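Local coordinates for protein Cwp19 (PDB 5OQ3) that probably cleaves cell-wall peptidoglycan of Clostridioides difficile, the piece in this structure being its TIM-barrel glycoside hydrolase domain, at residues A30-V35 / D59-V64. Numbering follows the deposited sequence.
Sequences AWISTV and DKLKSV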
loop_
_atom_site.group_PDB
_atom_site.type_symbol
_atom_site.label_atom_id
_atom_site.label_comp_id
_atom_site.label_asym_id
_atom_site.label_seq_id
_atom_site.Cartn_x
_atom_site.Cartn_y
_atom_site.Cartn_z
ATOM N N ALA A 30 10.345 -2.590 -4.781
ATOM C CA ALA A 30 9.618 -1.791 -5.736
ATOM C C ALA A 30 8.134 -2.167 -5.680
ATOM O O ALA A 30 7.799 -3.347 -5.687
ATOM C CB ALA A 30 10.162 -1.970 -7.132
ATOM N N TRP A 31 7.283 -1.144 -5.697
ATOM C CA TRP A 31 5.849 -1.335 -5.880
ATOM C C TRP A 31 5.570 -1.665 -7.346
ATOM O O TRP A 31 6.075 -0.970 -8.252
ATOM C CB TRP A 31 5.053 -0.084 -5.473
ATOM C CG TRP A 31 4.838 0.080 -4.018
ATOM C CD1 TRP A 31 3.940 -0.587 -3.248
ATOM C CD2 TRP A 31 5.424 1.068 -3.153
ATOM N NE1 TRP A 31 3.988 -0.133 -1.969
ATOM C CE2 TRP A 31 4.833 0.926 -1.899
ATOM C CE3 TRP A 31 6.349 2.093 -3.346
ATOM C CZ2 TRP A 31 5.172 1.727 -0.803
ATOM C CZ3 TRP A 31 6.661 2.913 -2.291
ATOM C CH2 TRP A 31 6.073 2.722 -1.035
ATOM N N ILE A 32 4.748 -2.691 -7.557
ATOM C CA ILE A 32 4.218 -3.043 -8.871
ATOM C C ILE A 32 2.677 -2.921 -8.743
ATOM O O ILE A 32 1.996 -3.791 -8.220
ATOM C CB ILE A 32 4.646 -4.484 -9.255
ATOM C CG1 ILE A 32 6.206 -4.571 -9.316
ATOM C CG2 ILE A 32 4.019 -4.930 -10.577
ATOM C CD1 ILE A 32 6.748 -5.962 -9.591
ATOM N N SER A 33 2.175 -1.786 -9.173
ATOM C CA SER A 33 0.766 -1.431 -9.146
ATOM C C SER A 33 0.062 -1.966 -10.359
ATOM O O SER A 33 0.565 -1.884 -11.488
ATOM C CB SER A 33 0.613 0.078 -9.007
ATOM O OG SER A 33 -0.750 0.426 -8.848
ATOM N N THR A 34 -1.119 -2.524 -10.125
ATOM C CA THR A 34 -1.970 -3.120 -11.162
ATOM C C THR A 34 -3.219 -2.277 -11.462
ATOM O O THR A 34 -3.849 -2.423 -12.512
ATOM C CB THR A 34 -2.402 -4.527 -10.728
ATOM O OG1 THR A 34 -3.120 -4.435 -9.495
ATOM C CG2 THR A 34 -1.216 -5.423 -10.554
ATOM N N VAL A 35 -3.540 -1.335 -10.574
ATOM C CA VAL A 35 -4.682 -0.445 -10.808
ATOM C C VAL A 35 -4.384 0.414 -12.029
ATOM O O VAL A 35 -3.273 0.929 -12.186
ATOM C CB VAL A 35 -5.010 0.400 -9.550
ATOM C CG1 VAL A 35 -3.978 1.500 -9.324
ATOM C CG2 VAL A 35 -6.404 1.017 -9.679
ATOM N N ASP A 59 13.355 -8.946 -14.131
ATOM C CA ASP A 59 14.761 -8.989 -14.505
ATOM C C ASP A 59 15.398 -7.598 -14.415
ATOM O O ASP A 59 16.511 -7.453 -13.935
ATOM C CB ASP A 59 14.944 -9.498 -15.944
ATOM C CG ASP A 59 14.669 -10.980 -16.119
ATOM O OD1 ASP A 59 14.701 -11.744 -15.131
ATOM O OD2 ASP A 59 14.494 -11.375 -17.300
ATOM N N LYS A 60 14.680 -6.585 -14.867
ATOM C CA LYS A 60 15.209 -5.233 -14.842
ATOM C C LYS A 60 15.344 -4.757 -13.365
ATOM O O LYS A 60 16.364 -4.187 -12.995
ATOM C CB LYS A 60 14.317 -4.311 -15.678
ATOM C CG LYS A 60 14.966 -3.010 -16.148
ATOM C CD LYS A 60 15.884 -3.168 -17.368
ATOM C CE LYS A 60 15.178 -3.327 -18.732
ATOM N NZ LYS A 60 14.524 -2.092 -19.267
ATOM N N LEU A 61 14.354 -5.053 -12.524
ATOM C CA LEU A 61 14.447 -4.665 -11.111
ATOM C C LEU A 61 15.622 -5.362 -10.413
ATOM O O LEU A 61 16.392 -4.722 -9.709
ATOM C CB LEU A 61 13.139 -4.983 -10.409
ATOM C CG LEU A 61 11.880 -4.269 -10.916
ATOM C CD1 LEU A 61 10.640 -4.797 -10.208
ATOM C CD2 LEU A 61 12.017 -2.773 -10.755
ATOM N N LYS A 62 15.763 -6.665 -10.649
ATOM C CA LYS A 62 16.831 -7.403 -10.012
ATOM C C LYS A 62 18.184 -6.820 -10.424
ATOM O O LYS A 62 19.114 -6.710 -9.622
ATOM C CB LYS A 62 16.752 -8.889 -10.312
ATOM C CG LYS A 62 17.902 -9.606 -9.660
ATOM C CD LYS A 62 17.727 -11.060 -9.465
ATOM C CE LYS A 62 18.825 -11.591 -8.560
ATOM N NZ LYS A 62 18.855 -13.066 -8.684
ATOM N N SER A 63 18.282 -6.446 -11.700
ATOM C CA SER A 63 19.536 -5.917 -12.237
ATOM C C SER A 63 20.055 -4.659 -11.557
ATOM O O SER A 63 21.263 -4.387 -11.641
ATOM C CB SER A 63 19.460 -5.664 -13.754
ATOM O OG SER A 63 18.810 -4.430 -14.056
ATOM N N VAL A 64 19.178 -3.910 -10.888
ATOM C CA VAL A 64 19.600 -2.690 -10.168
ATOM C C VAL A 64 19.664 -2.856 -8.673
ATOM O O VAL A 64 19.899 -1.888 -7.961
ATOM C CB VAL A 64 18.771 -1.448 -10.547
ATOM C CG1 VAL A 64 18.775 -1.288 -12.062
ATOM C CG2 VAL A 64 17.332 -1.488 -9.997
#
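Ala30 and Leu61 bring the backbones closest, their CA atoms 7.8 Å apart, where barrel strand 27-32 packs against the last turn of helix 47-63. This is the first beta-alpha-beta unit of the TIM barrel, in which the chain crosses over through the helix and re-enters the barrel sheet as the parallel neighbouring strand 68-74. Ala30 and Ile32, two apart on the strand, both turn their CB atoms toward the helix segment 59-64, whereas the intervening Trp31 turns the other way and meets the ring of Trp122 edge-to-face. Within 59-64, Leu61 alone answers, its two methyl branches divided between the two strand residues. CD2 rests on the Ala30 methyl, with 4.1 Å between Leu61 CD2 and Ala30 CB. The other branch, Leu61 CD1, is met by the longer arm of Ile32: with CG1 anti to the carbonyl carbon (chi1 -61°) and the chain extended beyond it (chi2 176°), the CD1 methyl of Ile32 is carried out to the leucine. The contact is small, burying 101 Å² in all, but all three residues are buried, and Ala364 of helix 364-369 packs against both Ile32 and Leu61. The two long side chains cross at a slant and meet methyl to methyl, Ile32 CD1 lying 4.1 Å from Leu61 CD1.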